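Local coordinates for excinuclease ABC, subunit A. (Deinococcus radiodurans, PDB 2VF7), which binds DNA, ATP and zinc as a UvrA-family ABC ATPase and probably helps recognise damaged DNA in excision repair, at residues L312-R325 with L360-D374. The protein carries 1 engineered substitution. Sequence-based numbering, arbitrary orientation.
Sequences LSRLPLARVSELLR and LDVLLHLGLGYLGLD. With ADP (adenosine-5'-diphosphate), chain D.
The carbonyl oxygen L371 O is held by the start of helix 317-328: L317 N donates a hydrogen bond to it (2.9 Å, nearly in line with the carbonyl), and P316 CA adds a CA-H...O contact at 3.3 Å. One residue on, A318 N bonds to G369 O at 3.2 Å, reaching that carbonyl from the side and tilted from its plane. Two first-turn amides behind the N-cap P316 are thus satisfied by the loop that follows helix 345-365. Between G369 and L371, Y370 turns its own carbonyl to the ADP, accepting bonds from both ribose hydroxyls, O2' and O3', while its phenol OH bonds to E384. L317 lies against this loop; with CG anti to its carbonyl carbon (chi1 -51°) the branch points into the loop, where CD1 lies 3.2 Å from L368 O and CD2 4.0 Å from L373 CD2. With an alanine in place of L317, the contacts to L368, L371 and L373 would be lost and the loop would probably be left less firmly packed. Farther along, L360 fits as a knob among L317, V320, S321 and L324; the L360 and L324 side chains cross at about a right angle, with CD1 of L360 3.8 Å from CD1 of L324. S321 OG is buried here without a polar partner. L364 CD1 covers A318 CB (3.8 Å). The segments 317-325 and 360-365 run at 141°, their axes 10.0 Å apart. Helix 116-127 packs on L312, L324, L360 and L373, whereas helix 382-393 touches V362 and L363 of helix 345-365 and L368 of the loop.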
# COMPACT_ATOMS: atom_id res chain seq x y z
N LEU A 312 -9.99 -11.01 32.17
CA LEU A 312 -11.15 -10.33 31.56
C LEU A 312 -11.31 -10.76 30.09
O LEU A 312 -12.43 -10.94 29.60
CB LEU A 312 -11.00 -8.81 31.60
CG LEU A 312 -11.86 -7.88 32.47
CD1 LEU A 312 -11.63 -6.45 32.03
CD2 LEU A 312 -13.37 -8.20 32.46
N SER A 313 -10.18 -10.91 29.41
CA SER A 313 -10.16 -11.23 27.98
C SER A 313 -10.63 -12.65 27.65
O SER A 313 -11.08 -12.91 26.53
CB SER A 313 -8.78 -10.96 27.39
OG SER A 313 -8.49 -9.57 27.43
N ARG A 314 -10.55 -13.56 28.62
CA ARG A 314 -11.08 -14.91 28.43
C ARG A 314 -12.61 -14.94 28.42
O ARG A 314 -13.21 -15.82 27.79
CB ARG A 314 -10.52 -15.87 29.48
CG ARG A 314 -9.17 -16.44 29.09
CD ARG A 314 -8.27 -16.60 30.29
NE ARG A 314 -6.98 -17.16 29.89
CZ ARG A 314 -6.53 -18.35 30.26
NH1 ARG A 314 -7.25 -19.13 31.07
NH2 ARG A 314 -5.34 -18.77 29.82
N LEU A 315 -13.22 -13.96 29.08
CA LEU A 315 -14.67 -13.94 29.29
C LEU A 315 -15.47 -13.59 28.04
O LEU A 315 -14.96 -12.88 27.16
CB LEU A 315 -15.01 -12.96 30.41
CG LEU A 315 -14.33 -13.11 31.77
CD1 LEU A 315 -14.98 -12.15 32.75
CD2 LEU A 315 -14.40 -14.54 32.27
N PRO A 316 -16.71 -14.08 27.94
CA PRO A 316 -17.55 -13.68 26.82
C PRO A 316 -17.86 -12.19 26.84
O PRO A 316 -17.88 -11.57 27.91
CB PRO A 316 -18.85 -14.47 27.04
CG PRO A 316 -18.48 -15.58 27.93
CD PRO A 316 -17.41 -15.04 28.81
N LEU A 317 -18.10 -11.63 25.66
CA LEU A 317 -18.47 -10.21 25.51
C LEU A 317 -19.67 -9.79 26.37
O LEU A 317 -19.74 -8.65 26.84
CB LEU A 317 -18.70 -9.88 24.03
CG LEU A 317 -17.60 -10.29 23.05
CD1 LEU A 317 -18.12 -10.27 21.63
CD2 LEU A 317 -16.35 -9.41 23.19
N ALA A 318 -20.60 -10.72 26.57
CA ALA A 318 -21.79 -10.50 27.40
C ALA A 318 -21.44 -10.32 28.88
O ALA A 318 -22.08 -9.53 29.58
CB ALA A 318 -22.78 -11.64 27.23
N ARG A 319 -20.45 -11.08 29.34
CA ARG A 319 -19.99 -11.02 30.72
C ARG A 319 -19.19 -9.75 30.99
O ARG A 319 -19.34 -9.14 32.05
CB ARG A 319 -19.17 -12.26 31.08
CG ARG A 319 -19.96 -13.57 31.12
CD ARG A 319 -20.97 -13.62 32.26
NE ARG A 319 -20.35 -13.99 33.53
CZ ARG A 319 -20.95 -13.89 34.72
NH1 ARG A 319 -22.18 -13.40 34.82
NH2 ARG A 319 -20.30 -14.27 35.82
N VAL A 320 -18.35 -9.37 30.03
CA VAL A 320 -17.60 -8.11 30.11
C VAL A 320 -18.56 -6.92 30.16
O VAL A 320 -18.34 -5.97 30.91
CB VAL A 320 -16.60 -7.95 28.93
CG1 VAL A 320 -15.92 -6.60 28.97
CG2 VAL A 320 -15.54 -9.05 28.97
N SER A 321 -19.62 -6.99 29.36
CA SER A 321 -20.63 -5.93 29.30
C SER A 321 -21.25 -5.65 30.66
O SER A 321 -21.24 -4.51 31.13
CB SER A 321 -21.73 -6.29 28.29
OG SER A 321 -22.48 -5.15 27.90
N GLU A 322 -21.78 -6.70 31.28
CA GLU A 322 -22.53 -6.57 32.54
C GLU A 322 -21.62 -6.38 33.76
O GLU A 322 -22.10 -6.08 34.86
CB GLU A 322 -23.50 -7.75 32.73
CG GLU A 322 -22.82 -9.12 32.78
CD GLU A 322 -23.76 -10.27 32.43
OE1 GLU A 322 -24.43 -10.20 31.38
OE2 GLU A 322 -23.82 -11.25 33.21
N LEU A 323 -20.31 -6.55 33.56
CA LEU A 323 -19.30 -6.14 34.54
C LEU A 323 -19.03 -4.64 34.42
O LEU A 323 -18.81 -3.96 35.42
CB LEU A 323 -17.99 -6.91 34.35
CG LEU A 323 -17.79 -8.30 34.96
CD1 LEU A 323 -16.70 -9.06 34.20
CD2 LEU A 323 -17.46 -8.22 36.45
N LEU A 324 -19.07 -4.14 33.19
CA LEU A 324 -18.72 -2.75 32.89
C LEU A 324 -19.78 -1.70 33.21
O LEU A 324 -19.43 -0.58 33.59
CB LEU A 324 -18.26 -2.60 31.43
CG LEU A 324 -16.83 -3.03 31.08
CD1 LEU A 324 -16.59 -2.87 29.59
CD2 LEU A 324 -15.78 -2.26 31.86
N ARG A 325 -21.06 -2.05 33.07
CA ARG A 325 -22.14 -1.03 33.09
C ARG A 325 -22.51 -0.37 34.44
O ARG A 325 -22.97 0.77 34.45
CB ARG A 325 -23.39 -1.48 32.31
CG ARG A 325 -24.33 -2.44 33.03
CD ARG A 325 -25.75 -2.31 32.48
NE ARG A 325 -25.82 -2.64 31.05
CZ ARG A 325 -26.20 -3.82 30.56
NH1 ARG A 325 -26.54 -4.81 31.38
NH2 ARG A 325 -26.22 -4.01 29.25
N LEU A 360 -20.28 -2.37 22.99
CA LEU A 360 -20.62 -3.76 23.30
C LEU A 360 -22.07 -4.12 23.01
O LEU A 360 -22.36 -5.25 22.64
CB LEU A 360 -20.26 -4.09 24.76
CG LEU A 360 -18.81 -4.49 25.03
CD1 LEU A 360 -18.38 -4.12 26.44
CD2 LEU A 360 -18.63 -5.98 24.80
N ASP A 361 -22.98 -3.16 23.17
CA ASP A 361 -24.42 -3.39 22.92
C ASP A 361 -24.70 -3.74 21.46
O ASP A 361 -25.56 -4.58 21.18
CB ASP A 361 -25.27 -2.18 23.36
CG ASP A 361 -25.87 -2.36 24.77
OD1 ASP A 361 -25.96 -3.50 25.28
OD2 ASP A 361 -26.28 -1.34 25.37
N VAL A 362 -23.98 -3.10 20.55
CA VAL A 362 -24.06 -3.38 19.11
C VAL A 362 -23.74 -4.86 18.79
O VAL A 362 -24.50 -5.51 18.06
CB VAL A 362 -23.12 -2.43 18.30
CG1 VAL A 362 -22.93 -2.90 16.87
CG2 VAL A 362 -23.65 -1.00 18.33
N LEU A 363 -22.64 -5.36 19.35
CA LEU A 363 -22.20 -6.75 19.22
C LEU A 363 -23.19 -7.73 19.85
O LEU A 363 -23.52 -8.77 19.28
CB LEU A 363 -20.82 -6.94 19.89
CG LEU A 363 -19.48 -6.40 19.35
CD1 LEU A 363 -19.12 -7.05 18.01
CD2 LEU A 363 -19.42 -4.88 19.23
N LEU A 364 -23.64 -7.37 21.05
CA LEU A 364 -24.54 -8.19 21.85
C LEU A 364 -25.90 -8.34 21.16
O LEU A 364 -26.50 -9.42 21.17
CB LEU A 364 -24.72 -7.56 23.23
CG LEU A 364 -23.70 -7.85 24.35
CD1 LEU A 364 -24.32 -8.71 25.45
CD2 LEU A 364 -22.38 -8.45 23.85
N HIS A 365 -26.36 -7.24 20.57
CA HIS A 365 -27.64 -7.20 19.86
C HIS A 365 -27.58 -8.01 18.55
O HIS A 365 -28.61 -8.48 18.06
CB HIS A 365 -28.07 -5.75 19.61
CG HIS A 365 -28.67 -5.07 20.81
ND1 HIS A 365 -28.59 -5.60 22.08
CD2 HIS A 365 -29.33 -3.90 20.94
CE1 HIS A 365 -29.21 -4.80 22.93
NE2 HIS A 365 -29.67 -3.76 22.26
N LEU A 366 -26.37 -8.20 18.02
CA LEU A 366 -26.14 -9.08 16.86
C LEU A 366 -25.93 -10.53 17.24
O LEU A 366 -25.51 -11.34 16.41
CB LEU A 366 -24.98 -8.58 15.98
CG LEU A 366 -25.39 -7.83 14.72
CD1 LEU A 366 -24.27 -6.95 14.21
CD2 LEU A 366 -25.85 -8.79 13.65
N GLY A 367 -26.20 -10.85 18.51
CA GLY A 367 -26.16 -12.21 19.03
C GLY A 367 -24.77 -12.79 19.13
O GLY A 367 -24.58 -14.01 19.06
N LEU A 368 -23.79 -11.90 19.31
CA LEU A 368 -22.37 -12.26 19.25
C LEU A 368 -21.73 -12.22 20.63
O LEU A 368 -20.49 -12.19 20.73
CB LEU A 368 -21.62 -11.30 18.32
CG LEU A 368 -21.83 -11.37 16.81
CD1 LEU A 368 -21.35 -10.07 16.17
CD2 LEU A 368 -21.11 -12.57 16.20
N GLY A 369 -22.56 -12.23 21.67
CA GLY A 369 -22.12 -12.06 23.05
C GLY A 369 -21.61 -13.32 23.72
O GLY A 369 -21.35 -13.33 24.93
N TYR A 370 -21.46 -14.39 22.93
CA TYR A 370 -20.96 -15.68 23.43
C TYR A 370 -19.47 -15.89 23.10
O TYR A 370 -18.84 -16.83 23.59
CB TYR A 370 -21.80 -16.84 22.86
CG TYR A 370 -21.75 -16.93 21.35
CD1 TYR A 370 -22.69 -16.25 20.55
CD2 TYR A 370 -20.75 -17.66 20.71
CE1 TYR A 370 -22.63 -16.32 19.15
CE2 TYR A 370 -20.69 -17.73 19.33
CZ TYR A 370 -21.62 -17.07 18.56
OH TYR A 370 -21.53 -17.16 17.19
N LEU A 371 -18.93 -15.01 22.27
CA LEU A 371 -17.53 -15.02 21.89
C LEU A 371 -16.66 -14.35 22.94
O LEU A 371 -17.08 -13.40 23.59
CB LEU A 371 -17.33 -14.32 20.53
CG LEU A 371 -17.95 -14.97 19.28
CD1 LEU A 371 -17.81 -14.09 18.03
CD2 LEU A 371 -17.38 -16.36 19.02
N GLY A 372 -15.43 -14.83 23.10
CA GLY A 372 -14.46 -14.22 24.01
C GLY A 372 -13.50 -13.36 23.22
O GLY A 372 -13.17 -13.67 22.08
N LEU A 373 -13.02 -12.27 23.81
CA LEU A 373 -12.16 -11.36 23.04
C LEU A 373 -10.73 -11.86 22.75
O LEU A 373 -10.00 -11.23 21.98
CB LEU A 373 -12.23 -9.89 23.54
CG LEU A 373 -12.22 -9.35 24.98
CD1 LEU A 373 -12.27 -7.85 24.89
CD2 LEU A 373 -13.39 -9.84 25.81
N ASP A 374 -10.36 -13.01 23.32
CA ASP A 374 -9.09 -13.67 22.98
C ASP A 374 -9.23 -14.70 21.84
O ASP A 374 -8.24 -15.27 21.37
CB ASP A 374 -8.44 -14.30 24.23
CG ASP A 374 -9.31 -15.38 24.90
OD1 ASP A 374 -10.46 -15.63 24.46
OD2 ASP A 374 -8.82 -16.01 25.87
PB ADP D . -22.61 -23.04 17.19
O1B ADP D . -22.58 -21.65 16.60
O2B ADP D . -21.86 -24.09 16.43
O3B ADP D . -24.01 -23.43 17.58
PA ADP D . -20.28 -23.47 18.88
O1A ADP D . -19.27 -22.48 18.40
O2A ADP D . -20.19 -24.91 18.48
O3A ADP D . -21.78 -22.94 18.59
O5' ADP D . -20.12 -23.45 20.48
C5' ADP D . -20.67 -22.41 21.27
C4' ADP D . -19.78 -22.01 22.45
O4' ADP D . -18.50 -22.63 22.36
C3' ADP D . -19.55 -20.52 22.37
O3' ADP D . -19.55 -19.97 23.69
C2' ADP D . -18.17 -20.39 21.74
O2' ADP D . -17.50 -19.16 22.06
C1' ADP D . -17.47 -21.63 22.25
N9 ADP D . -16.40 -22.04 21.31
C8 ADP D . -16.58 -22.73 20.16
N7 ADP D . -15.40 -22.96 19.53
C5 ADP D . -14.44 -22.40 20.29
C6 ADP D . -12.96 -22.27 20.22
N6 ADP D . -12.28 -22.80 19.17
N1 ADP D . -12.32 -21.62 21.23
C2 ADP D . -12.99 -21.09 22.27
N3 ADP D . -14.34 -21.17 22.40
C4 ADP D . -15.10 -21.80 21.47